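Local coordinates for probable thiosulfate sulfurtransferase (Thermus thermophilus, PDB 2EG4), which probably transfers sulfur from thiosulfate to an acceptor such as cyanide, as rhodaneses do, and binds a zinc ion, at residues Tyr18-Pro24 against Ala100-Pro106; Ala7-Arg13 against Pro63-Glu69; Leu133-Arg138 against Gln185-Cys191. All blocks are in the same frame, centred on the assembly; numbering follows the deposited sequence.

Interaction 1 (Tyr18-Pro24 against Ala100-Pro106); sequences YEAGHLP and ATEKEEP
The imidazole of His22 overlaps the backbone of Glu102-Glu104: Glu102 O lies over one ring face, while the carbonyls of Lys103 and Glu104 meet the ring edge. A p rotamer (chi1 47°, chi2 85°) places it so. His22 NE2 donates a weak hydrogen bond to Lys103 O (3.4 Å), His22 CE1 lies 2.9 Å from Glu104 O, and His22 ND1 bonds to Leu23 O (3.2 Å). The two backbones meet in a single antiparallel, hydrogen-bonded bridge with His22 and Glu102 CA atoms 5.0 Å apart: His22 N to Glu102 O and Glu102 N to His22 O are both 2.8 Å. Thr101 also faces His22, making a classic beta bulge. Residues 18-24 fall in the Tyr-x3-His-Leu-Pro-Gly-Ala signature of rhodaneses, here bridged by the loop that follows strand 89-92. Gly21, just past helix 15-20, has phi/psi 152/124; a CB there would clash with Ala100 O and jam against Ala20 O. Lys103 lies across the helix end, its CG 3.2 Å from Glu19 O and its CD 3.1 Å from Ala20 O, and its NZ reaches Thr101 O at 3.1 Å. One water links Glu19 O (2.8 Å) and Lys103 O (3.3 Å). Tyr18, chi1 t, brings OH to 3.2 Å from Pro106 CD while bonding to Ala26 O. Glu102, extended with chi1 and chi2 both t, uses OE1 to accept from Gly25 N and sets OE2 3.5 Å from Pro24 CA.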
loop_
_atom_site.group_PDB
_atom_site.type_symbol
_atom_site.label_atom_id
_atom_site.label_comp_id
_atom_site.label_asym_id
_atom_site.label_seq_id
_atom_site.Cartn_x
_atom_site.Cartn_y
_atom_site.Cartn_z
ATOM N N TYR A 18 0.246 -13.143 -15.148
ATOM C CA TYR A 18 0.126 -12.067 -16.117
ATOM C C TYR A 18 0.377 -12.609 -17.540
ATOM O O TYR A 18 -0.371 -12.316 -18.472
ATOM C CB TYR A 18 1.163 -10.991 -15.804
ATOM C CG TYR A 18 1.209 -9.871 -16.817
ATOM C CD1 TYR A 18 0.281 -8.830 -16.789
ATOM C CD2 TYR A 18 2.217 -9.827 -17.781
ATOM C CE1 TYR A 18 0.359 -7.760 -17.689
ATOM C CE2 TYR A 18 2.292 -8.763 -18.696
ATOM C CZ TYR A 18 1.365 -7.742 -18.640
ATOM O OH TYR A 18 1.392 -6.696 -19.547
ATOM N N GLU A 19 1.434 -13.401 -17.682
ATOM C CA GLU A 19 1.786 -13.951 -18.984
ATOM C C GLU A 19 0.770 -14.960 -19.522
ATOM O O GLU A 19 0.650 -15.150 -20.745
ATOM C CB GLU A 19 3.199 -14.543 -18.911
ATOM C CG GLU A 19 4.244 -13.417 -18.921
ATOM C CD GLU A 19 5.678 -13.907 -18.845
ATOM O OE1 GLU A 19 5.923 -15.089 -19.144
ATOM O OE2 GLU A 19 6.564 -13.098 -18.494
ATOM N N ALA A 20 0.027 -15.591 -18.619
ATOM C CA ALA A 20 -0.985 -16.567 -19.015
ATOM C C ALA A 20 -2.218 -15.872 -19.607
ATOM O O ALA A 20 -3.035 -16.497 -20.303
ATOM C CB ALA A 20 -1.380 -17.418 -17.805
ATOM N N GLY A 21 -2.340 -14.576 -19.338
ATOM C CA GLY A 21 -3.456 -13.806 -19.837
ATOM C C GLY A 21 -3.772 -12.622 -18.924
ATOM O O GLY A 21 -4.013 -12.800 -17.726
ATOM N N HIS A 22 -3.764 -11.426 -19.498
ATOM C CA HIS A 22 -4.061 -10.198 -18.765
ATOM C C HIS A 22 -5.052 -9.341 -19.549
ATOM O O HIS A 22 -5.363 -9.624 -20.720
ATOM C CB HIS A 22 -2.773 -9.406 -18.498
ATOM C CG HIS A 22 -1.882 -9.253 -19.701
ATOM N ND1 HIS A 22 -2.041 -8.251 -20.632
ATOM C CD2 HIS A 22 -0.805 -9.967 -20.102
ATOM C CE1 HIS A 22 -1.096 -8.348 -21.552
ATOM N NE2 HIS A 22 -0.331 -9.384 -21.253
ATOM N N LEU A 23 -5.587 -8.301 -18.924
ATOM C CA LEU A 23 -6.528 -7.473 -19.667
ATOM C C LEU A 23 -5.789 -6.756 -20.800
ATOM O O LEU A 23 -4.624 -6.385 -20.675
ATOM C CB LEU A 23 -7.228 -6.473 -18.748
ATOM C CG LEU A 23 -8.495 -7.021 -18.061
ATOM C CD1 LEU A 23 -8.166 -8.229 -17.172
ATOM C CD2 LEU A 23 -9.125 -5.917 -17.217
ATOM N N PRO A 24 -6.460 -6.571 -21.942
ATOM C CA PRO A 24 -5.778 -5.889 -23.055
ATOM C C PRO A 24 -5.178 -4.554 -22.631
ATOM O O PRO A 24 -5.862 -3.717 -22.040
ATOM C CB PRO A 24 -6.893 -5.714 -24.088
ATOM C CG PRO A 24 -7.745 -6.950 -23.860
ATOM C CD PRO A 24 -7.797 -7.054 -22.329
ATOM N N ALA A 100 -9.207 -11.314 -19.036
ATOM C CA ALA A 100 -7.759 -11.566 -18.961
ATOM C C ALA A 100 -7.364 -12.478 -20.126
ATOM O O ALA A 100 -6.930 -13.614 -19.950
ATOM C CB ALA A 100 -7.423 -12.219 -17.595
ATOM N N THR A 101 -7.508 -11.932 -21.330
ATOM C CA THR A 101 -7.274 -12.681 -22.568
ATOM C C THR A 101 -5.994 -12.399 -23.341
ATOM O O THR A 101 -5.619 -13.167 -24.245
ATOM C CB THR A 101 -8.423 -12.398 -23.539
ATOM O OG1 THR A 101 -8.473 -10.984 -23.795
ATOM C CG2 THR A 101 -9.765 -12.834 -22.942
ATOM N N GLU A 102 -5.335 -11.298 -23.014
ATOM C CA GLU A 102 -4.141 -10.901 -23.746
ATOM C C GLU A 102 -2.854 -11.490 -23.202
ATOM O O GLU A 102 -2.584 -11.445 -22.000
ATOM C CB GLU A 102 -4.066 -9.372 -23.789
ATOM C CG GLU A 102 -2.869 -8.804 -24.564
ATOM C CD GLU A 102 -2.876 -7.286 -24.606
ATOM O OE1 GLU A 102 -2.285 -6.651 -23.700
ATOM O OE2 GLU A 102 -3.488 -6.715 -25.538
ATOM N N LYS A 103 -2.048 -12.038 -24.104
ATOM C CA LYS A 103 -0.776 -12.642 -23.724
ATOM C C LYS A 103 0.405 -11.701 -23.979
ATOM O O LYS A 103 1.347 -11.646 -23.182
ATOM C CB LYS A 103 -0.567 -13.949 -24.490
ATOM C CG LYS A 103 -0.723 -15.202 -23.650
ATOM C CD LYS A 103 -2.114 -15.310 -23.039
ATOM C CE LYS A 103 -3.195 -15.493 -24.096
ATOM N NZ LYS A 103 -4.469 -15.984 -23.487
ATOM N N GLU A 104 0.344 -10.955 -25.079
ATOM C CA GLU A 104 1.412 -10.024 -25.442
ATOM C C GLU A 104 1.512 -8.892 -24.426
ATOM O O GLU A 104 0.500 -8.348 -23.983
ATOM C CB GLU A 104 1.151 -9.435 -26.832
ATOM C CG GLU A 104 -0.034 -8.461 -26.871
ATOM C CD GLU A 104 -0.168 -7.724 -28.196
ATOM O OE1 GLU A 104 0.864 -7.234 -28.714
ATOM O OE2 GLU A 104 -1.308 -7.617 -28.711
ATOM N N GLU A 105 2.736 -8.523 -24.074
ATOM C CA GLU A 105 2.947 -7.454 -23.108
ATOM C C GLU A 105 3.083 -6.131 -23.846
ATOM O O GLU A 105 3.905 -6.001 -24.755
ATOM C CB GLU A 105 4.207 -7.742 -22.294
ATOM C CG GLU A 105 4.449 -6.757 -21.170
ATOM C CD GLU A 105 5.482 -7.255 -20.194
ATOM O OE1 GLU A 105 5.745 -6.555 -19.197
ATOM O OE2 GLU A 105 6.034 -8.355 -20.419
ATOM N N PRO A 106 2.278 -5.129 -23.470
ATOM C CA PRO A 106 2.366 -3.836 -24.149
ATOM C C PRO A 106 3.713 -3.151 -23.960
ATOM O O PRO A 106 4.420 -3.397 -22.980
ATOM C CB PRO A 106 1.214 -3.041 -23.536
ATOM C CG PRO A 106 1.104 -3.615 -22.152
ATOM C CD PRO A 106 1.293 -5.094 -22.371
HETATM O O HOH W 1 2.766 -14.489 -22.425
#

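Interaction 2 (Ala7-Arg13 against Pro63-Glu69)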
loop_
_atom_site.group_PDB
_atom_site.type_symbol
_atom_site.label_atom_id
_atom_site.label_comp_id
_atom_site.label_asym_id
_atom_site.label_seq_id
_atom_site.Cartn_x
_atom_site.Cartn_y
_atom_site.Cartn_z
ATOM N N ALA A 7 -8.952 4.486 -18.586
ATOM C CA ALA A 7 -8.007 4.113 -17.556
ATOM C C ALA A 7 -6.843 3.321 -18.093
ATOM O O ALA A 7 -6.924 2.684 -19.150
ATOM C CB ALA A 7 -8.717 3.316 -16.478
ATOM N N VAL A 8 -5.724 3.398 -17.376
ATOM C CA VAL A 8 -4.584 2.582 -17.727
ATOM C C VAL A 8 -4.746 1.475 -16.701
ATOM O O VAL A 8 -4.973 1.737 -15.511
ATOM C CB VAL A 8 -3.235 3.291 -17.511
ATOM C CG1 VAL A 8 -2.096 2.286 -17.684
ATOM C CG2 VAL A 8 -3.074 4.410 -18.547
ATOM N N LEU A 9 -4.652 0.242 -17.169
ATOM C CA LEU A 9 -4.803 -0.908 -16.290
ATOM C C LEU A 9 -3.442 -1.428 -15.827
ATOM O O LEU A 9 -2.508 -1.515 -16.609
ATOM C CB LEU A 9 -5.536 -2.015 -17.053
ATOM C CG LEU A 9 -6.953 -1.635 -17.471
ATOM C CD1 LEU A 9 -7.493 -2.630 -18.509
ATOM C CD2 LEU A 9 -7.825 -1.592 -16.255
ATOM N N VAL A 10 -3.353 -1.765 -14.538
ATOM C CA VAL A 10 -2.135 -2.314 -13.935
ATOM C C VAL A 10 -2.516 -3.616 -13.228
ATOM O O VAL A 10 -3.372 -3.631 -12.362
ATOM C CB VAL A 10 -1.514 -1.323 -12.926
ATOM C CG1 VAL A 10 -0.325 -1.973 -12.182
ATOM C CG2 VAL A 10 -1.067 -0.074 -13.701
ATOM N N ASP A 11 -1.853 -4.693 -13.640
ATOM C CA ASP A 11 -2.067 -6.061 -13.156
ATOM C C ASP A 11 -0.987 -6.340 -12.102
ATOM O O ASP A 11 0.199 -6.384 -12.446
ATOM C CB ASP A 11 -1.869 -6.979 -14.369
ATOM C CG ASP A 11 -2.265 -8.425 -14.116
ATOM O OD1 ASP A 11 -2.116 -8.920 -12.975
ATOM O OD2 ASP A 11 -2.711 -9.069 -15.104
ATOM N N THR A 12 -1.377 -6.550 -10.839
ATOM C CA THR A 12 -0.372 -6.775 -9.785
ATOM C C THR A 12 -0.104 -8.243 -9.457
ATOM O O THR A 12 0.559 -8.559 -8.471
ATOM C CB THR A 12 -0.766 -6.003 -8.500
ATOM O OG1 THR A 12 -1.910 -6.602 -7.883
ATOM C CG2 THR A 12 -1.162 -4.584 -8.862
ATOM N N ARG A 13 -0.609 -9.148 -10.287
ATOM C CA ARG A 13 -0.396 -10.571 -10.066
ATOM C C ARG A 13 1.032 -10.964 -10.419
ATOM O O ARG A 13 1.757 -10.207 -11.067
ATOM C CB ARG A 13 -1.361 -11.384 -10.946
ATOM C CG ARG A 13 -2.828 -11.114 -10.628
ATOM C CD ARG A 13 -3.726 -11.912 -11.598
ATOM N NE ARG A 13 -3.518 -11.451 -12.979
ATOM C CZ ARG A 13 -3.822 -12.166 -14.064
ATOM N NH1 ARG A 13 -4.347 -13.386 -13.941
ATOM N NH2 ARG A 13 -3.592 -11.672 -15.273
ATOM N N PRO A 63 -6.869 8.059 -15.003
ATOM C CA PRO A 63 -6.999 7.226 -13.807
ATOM C C PRO A 63 -6.337 5.878 -14.045
ATOM O O PRO A 63 -6.219 5.423 -15.186
ATOM C CB PRO A 63 -8.508 7.089 -13.662
ATOM C CG PRO A 63 -8.922 6.921 -15.098
ATOM C CD PRO A 63 -8.090 7.977 -15.830
ATOM N N VAL A 64 -5.881 5.252 -12.967
ATOM C CA VAL A 64 -5.258 3.940 -13.075
ATOM C C VAL A 64 -6.122 2.948 -12.313
ATOM O O VAL A 64 -6.561 3.207 -11.190
ATOM C CB VAL A 64 -3.816 3.916 -12.475
ATOM C CG1 VAL A 64 -3.263 2.458 -12.469
ATOM C CG2 VAL A 64 -2.908 4.809 -13.308
ATOM N N VAL A 65 -6.400 1.812 -12.943
ATOM C CA VAL A 65 -7.186 0.781 -12.288
ATOM C C VAL A 65 -6.254 -0.399 -12.059
ATOM O O VAL A 65 -5.732 -0.966 -13.013
ATOM C CB VAL A 65 -8.380 0.296 -13.159
ATOM C CG1 VAL A 65 -9.049 -0.901 -12.493
ATOM C CG2 VAL A 65 -9.416 1.425 -13.290
ATOM N N LEU A 66 -6.030 -0.744 -10.794
ATOM C CA LEU A 66 -5.152 -1.876 -10.497
ATOM C C LEU A 66 -5.997 -3.103 -10.166
ATOM O O LEU A 66 -6.983 -3.004 -9.432
ATOM C CB LEU A 66 -4.230 -1.571 -9.313
ATOM C CG LEU A 66 -3.262 -0.385 -9.481
ATOM C CD1 LEU A 66 -3.904 0.889 -8.901
ATOM C CD2 LEU A 66 -1.942 -0.690 -8.757
ATOM N N TYR A 67 -5.615 -4.268 -10.682
ATOM C CA TYR A 67 -6.401 -5.454 -10.388
ATOM C C TYR A 67 -5.540 -6.652 -9.979
ATOM O O TYR A 67 -4.373 -6.756 -10.350
ATOM C CB TYR A 67 -7.298 -5.821 -11.595
ATOM C CG TYR A 67 -6.559 -6.318 -12.826
ATOM C CD1 TYR A 67 -6.241 -7.675 -12.984
ATOM C CD2 TYR A 67 -6.185 -5.433 -13.841
ATOM C CE1 TYR A 67 -5.565 -8.135 -14.126
ATOM C CE2 TYR A 67 -5.518 -5.881 -14.996
ATOM C CZ TYR A 67 -5.209 -7.231 -15.127
ATOM O OH TYR A 67 -4.556 -7.673 -16.260
ATOM N N ASP A 68 -6.134 -7.544 -9.194
ATOM C CA ASP A 68 -5.471 -8.747 -8.705
ATOM C C ASP A 68 -6.621 -9.680 -8.309
ATOM O O ASP A 68 -7.802 -9.300 -8.355
ATOM C CB ASP A 68 -4.580 -8.407 -7.498
ATOM C CG ASP A 68 -3.493 -9.443 -7.244
ATOM O OD1 ASP A 68 -3.664 -10.631 -7.604
ATOM O OD2 ASP A 68 -2.460 -9.049 -6.652
ATOM N N GLU A 69 -6.283 -10.910 -7.975
ATOM C CA GLU A 69 -7.290 -11.886 -7.593
ATOM C C GLU A 69 -7.540 -11.712 -6.096
ATOM O O GLU A 69 -6.846 -12.297 -5.253
ATOM C CB GLU A 69 -6.781 -13.284 -7.927
ATOM C CG GLU A 69 -7.821 -14.397 -7.690
ATOM C CD GLU A 69 -9.149 -14.045 -8.330
ATOM O OE1 GLU A 69 -9.154 -13.694 -9.530
ATOM O OE2 GLU A 69 -10.192 -14.105 -7.635
#
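How two parallel strands share out their polar groups is plain in the pairing of 8-11 with 64-67, which run side by side with axes 4.7 Å apart at an angle of 23°. Val8 and Val10 turn both peptide groups to the partner: Val8 N donates to Pro63 O (3.0 Å), Val65 N to Val8 O (2.9 Å), Val10 N to Val65 O (2.9 Å) and Tyr67 N to Val10 O (2.9 Å). Just past the strand, Thr12 N continues the series to Tyr67 O (3.0 Å). The backbones of Leu9 and Asp11 instead serve Arg27 and Leu29, and that of Val64 serves Glu88 and Gln90. Val8, Val10, Val64 and Leu66 fill one face, with Val10 CG2 3.6 Å from Val64 CG1; the other carries Leu9, Asp11, Val65 and Tyr67.

Two aspartates gather the donors. Asp11 OD1 accepts from Arg13 N (3.1 Å), closing an Asx turn, and from Arg13 NE (2.9 Å); its OD2 takes the salt bridge from Arg13 NH2 (2.8 Å) and a weak bond from Tyr67 OH (2.6 Å). That hydroxyl in turn accepts from Leu23 N, and Arg13 NH2 also reaches Gly21 O. The Tyr67 ring receives the Asp11 CA over its face. Asp68 OD2 accepts from Thr12 OG1 (2.8 Å) and Thr72 OG1 and forms a salt bridge with Arg74 NE, while Asp68 OD1 accepts from Glu69 N (2.7 Å). Adjacent central strands in 2-1-3-4 order, the first ending in the aspartate of an Asp-x-Arg sequence, are in keeping with the alpha/beta fold of the rhodanese-like domain.

Interaction 3 (Leu133-Arg138 against Gln185-Cys191); sequences LLLDVR and QEVGVYC
Backbone hydrogen bonds set the register of two parallel strands, 134-136 and 186-190, whose axes approach to 4.5 Å at 31°. Gly188 N donates to Leu133 O (2.9 Å), Leu135 N to Gly188 O (2.8 Å), Tyr190 N to Leu135 O (3.0 Å) and Val137 N to Tyr190 O (3.0 Å), pairing Leu134 with Gly188, Leu135 with Val189 and Asp136 with Tyr190. Among polar side chains, Asp136 (chi1 t) closes an Asx turn, its OD1 accepting from Arg138 N (3.0 Å) and NE (2.9 Å), and its OD2 forms a salt bridge with Arg138 NH2 (2.8 Å). Tyr190 OH stands 2.8 Å from Asp136 OD2 and bonds to Ile158 N and Ser161. The p rotamer of Tyr190 puts one ring face against Asp136 CA, a CH-pi contact of 4.1 Å to the centroid. Apolar contacts join Leu135 CD1 to Val187 CG1 (3.5 Å) and Val137 CG2 to Cys191 CB (4.0 Å); Gly188 leaves room for Leu134 CD2, which a CB would strike. Cys191, just past the strand, probably corresponds to the sulfur-carrying cysteine of rhodaneses, and a sulfate about 3 Å from its side chain, probably from the crystallisation liquor, is consistent with such a pocket; the Arg138 side chain lies about 5 Å from that of zinc-binding His192. Strands 162-163 and 210-213 flank the pair, helix 195-206 covers Val137 and Cys191, and helix 217-223 packs on Tyr190 and Arg138.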
loop_
_atom_site.group_PDB
_atom_site.type_symbol
_atom_site.label_atom_id
_atom_site.label_comp_id
_atom_site.label_asym_id
_atom_site.label_seq_id
_atom_site.Cartn_x
_atom_site.Cartn_y
_atom_site.Cartn_z
ATOM N N LEU A 133 -2.977 7.568 17.484
ATOM C CA LEU A 133 -3.644 6.289 17.287
ATOM C C LEU A 133 -3.052 5.507 16.128
ATOM O O LEU A 133 -3.448 5.673 14.974
ATOM C CB LEU A 133 -5.139 6.494 17.061
ATOM C CG LEU A 133 -5.973 5.229 16.806
ATOM C CD1 LEU A 133 -5.565 4.100 17.753
ATOM C CD2 LEU A 133 -7.441 5.580 16.963
ATOM N N LEU A 134 -2.117 4.637 16.480
ATOM C CA LEU A 134 -1.421 3.806 15.523
ATOM C C LEU A 134 -1.920 2.400 15.661
ATOM O O LEU A 134 -1.827 1.815 16.740
ATOM C CB LEU A 134 0.071 3.765 15.823
ATOM C CG LEU A 134 1.060 4.632 15.075
ATOM C CD1 LEU A 134 2.455 4.207 15.489
ATOM C CD2 LEU A 134 0.863 4.457 13.566
ATOM N N LEU A 135 -2.429 1.855 14.566
ATOM C CA LEU A 135 -2.880 0.475 14.557
ATOM C C LEU A 135 -1.836 -0.400 13.881
ATOM O O LEU A 135 -1.429 -0.136 12.737
ATOM C CB LEU A 135 -4.203 0.336 13.796
ATOM C CG LEU A 135 -5.328 1.189 14.375
ATOM C CD1 LEU A 135 -6.594 0.944 13.579
ATOM C CD2 LEU A 135 -5.516 0.817 15.851
ATOM N N ASP A 136 -1.395 -1.422 14.609
ATOM C CA ASP A 136 -0.436 -2.407 14.121
ATOM C C ASP A 136 -1.335 -3.500 13.524
ATOM O O ASP A 136 -2.062 -4.188 14.264
ATOM C CB ASP A 136 0.342 -2.955 15.304
ATOM C CG ASP A 136 1.417 -3.930 14.911
ATOM O OD1 ASP A 136 1.283 -4.616 13.869
ATOM O OD2 ASP A 136 2.414 -4.005 15.658
ATOM N N VAL A 137 -1.297 -3.664 12.204
ATOM C CA VAL A 137 -2.173 -4.636 11.567
ATOM C C VAL A 137 -1.589 -6.019 11.390
ATOM O O VAL A 137 -2.148 -6.857 10.677
ATOM C CB VAL A 137 -2.735 -4.092 10.218
ATOM C CG1 VAL A 137 -3.430 -2.742 10.456
ATOM C CG2 VAL A 137 -1.621 -3.937 9.183
ATOM N N ARG A 138 -0.487 -6.284 12.073
ATOM C CA ARG A 138 0.133 -7.601 12.004
ATOM C C ARG A 138 -0.609 -8.576 12.915
ATOM O O ARG A 138 -1.610 -8.220 13.551
ATOM C CB ARG A 138 1.589 -7.500 12.441
ATOM C CG ARG A 138 2.415 -6.581 11.531
ATOM C CD ARG A 138 3.845 -6.492 12.001
ATOM N NE ARG A 138 3.868 -5.918 13.343
ATOM C CZ ARG A 138 4.875 -6.017 14.203
ATOM N NH1 ARG A 138 5.986 -6.668 13.884
ATOM N NH2 ARG A 138 4.740 -5.490 15.407
ATOM N N GLN A 185 -11.938 10.384 11.576
ATOM C CA GLN A 185 -10.898 10.131 12.567
ATOM C C GLN A 185 -9.535 9.822 11.958
ATOM O O GLN A 185 -9.440 9.052 11.002
ATOM C CB GLN A 185 -11.301 8.963 13.472
ATOM C CG GLN A 185 -10.316 8.693 14.595
ATOM C CD GLN A 185 -10.914 7.850 15.705
ATOM O OE1 GLN A 185 -12.083 7.467 15.645
ATOM N NE2 GLN A 185 -10.115 7.561 16.731
ATOM N N GLU A 186 -8.495 10.423 12.531
ATOM C CA GLU A 186 -7.120 10.213 12.082
ATOM C C GLU A 186 -6.613 8.895 12.646
ATOM O O GLU A 186 -6.565 8.702 13.861
ATOM C CB GLU A 186 -6.209 11.334 12.585
ATOM C CG GLU A 186 -6.446 12.680 11.941
ATOM C CD GLU A 186 -5.971 12.729 10.498
ATOM O OE1 GLU A 186 -4.957 12.062 10.179
ATOM O OE2 GLU A 186 -6.606 13.441 9.695
ATOM N N VAL A 187 -6.214 7.994 11.763
ATOM C CA VAL A 187 -5.721 6.696 12.199
ATOM C C VAL A 187 -4.480 6.375 11.392
ATOM O O VAL A 187 -4.466 6.578 10.185
ATOM C CB VAL A 187 -6.759 5.597 11.928
ATOM C CG1 VAL A 187 -6.279 4.264 12.512
ATOM C CG2 VAL A 187 -8.103 6.003 12.524
ATOM N N GLY A 188 -3.447 5.908 12.070
ATOM C CA GLY A 188 -2.227 5.534 11.380
ATOM C C GLY A 188 -2.211 4.019 11.371
ATOM O O GLY A 188 -2.761 3.377 12.270
ATOM N N VAL A 189 -1.636 3.434 10.327
ATOM C CA VAL A 189 -1.555 1.990 10.256
ATOM C C VAL A 189 -0.155 1.587 9.844
ATOM O O VAL A 189 0.487 2.289 9.068
ATOM C CB VAL A 189 -2.558 1.395 9.227
ATOM C CG1 VAL A 189 -3.987 1.475 9.779
ATOM C CG2 VAL A 189 -2.484 2.137 7.923
ATOM N N TYR A 190 0.330 0.473 10.380
ATOM C CA TYR A 190 1.665 0.010 10.009
ATOM C C TYR A 190 1.788 -1.498 10.165
ATOM O O TYR A 190 0.908 -2.162 10.728
ATOM C CB TYR A 190 2.731 0.707 10.878
ATOM C CG TYR A 190 2.888 0.116 12.265
ATOM C CD1 TYR A 190 3.771 -0.932 12.494
ATOM C CD2 TYR A 190 2.172 0.627 13.345
ATOM C CE1 TYR A 190 3.960 -1.463 13.763
ATOM C CE2 TYR A 190 2.351 0.099 14.640
ATOM C CZ TYR A 190 3.246 -0.939 14.838
ATOM O OH TYR A 190 3.471 -1.477 16.085
ATOM N N CYS A 191 2.869 -2.046 9.621
ATOM C CA CYS A 191 3.159 -3.474 9.739
ATOM C C CYS A 191 4.656 -3.678 9.536
ATOM O O CYS A 191 5.426 -2.960 10.159
ATOM C CB CYS A 191 2.325 -4.290 8.754
ATOM S SG CYS A 191 2.414 -3.757 7.046
#

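Overall arrangement
Interactions 2 and 3 are the same buried solution in two rhodanese-like domains: the central pair of a four-stranded parallel sheet, closed by an aspartate, an arginine and a tyrosine. Beyond that closure they differ, for Thr12 and Asp68 form a polar pair in interaction 2 where Val137 and Cys191 make an apolar contact in interaction 3. They lie on opposite sides of the chain's centre, about 15 Å apart at their nearest atoms, and only interaction 3 borders the zinc site. Interaction 1 is more exposed, joining a helix end to a loop by one bridge, carbonyl contacts and water. The arginine and tyrosine closing interaction 2 also hold its turn after helix 15-20; interaction 3 is remote from it.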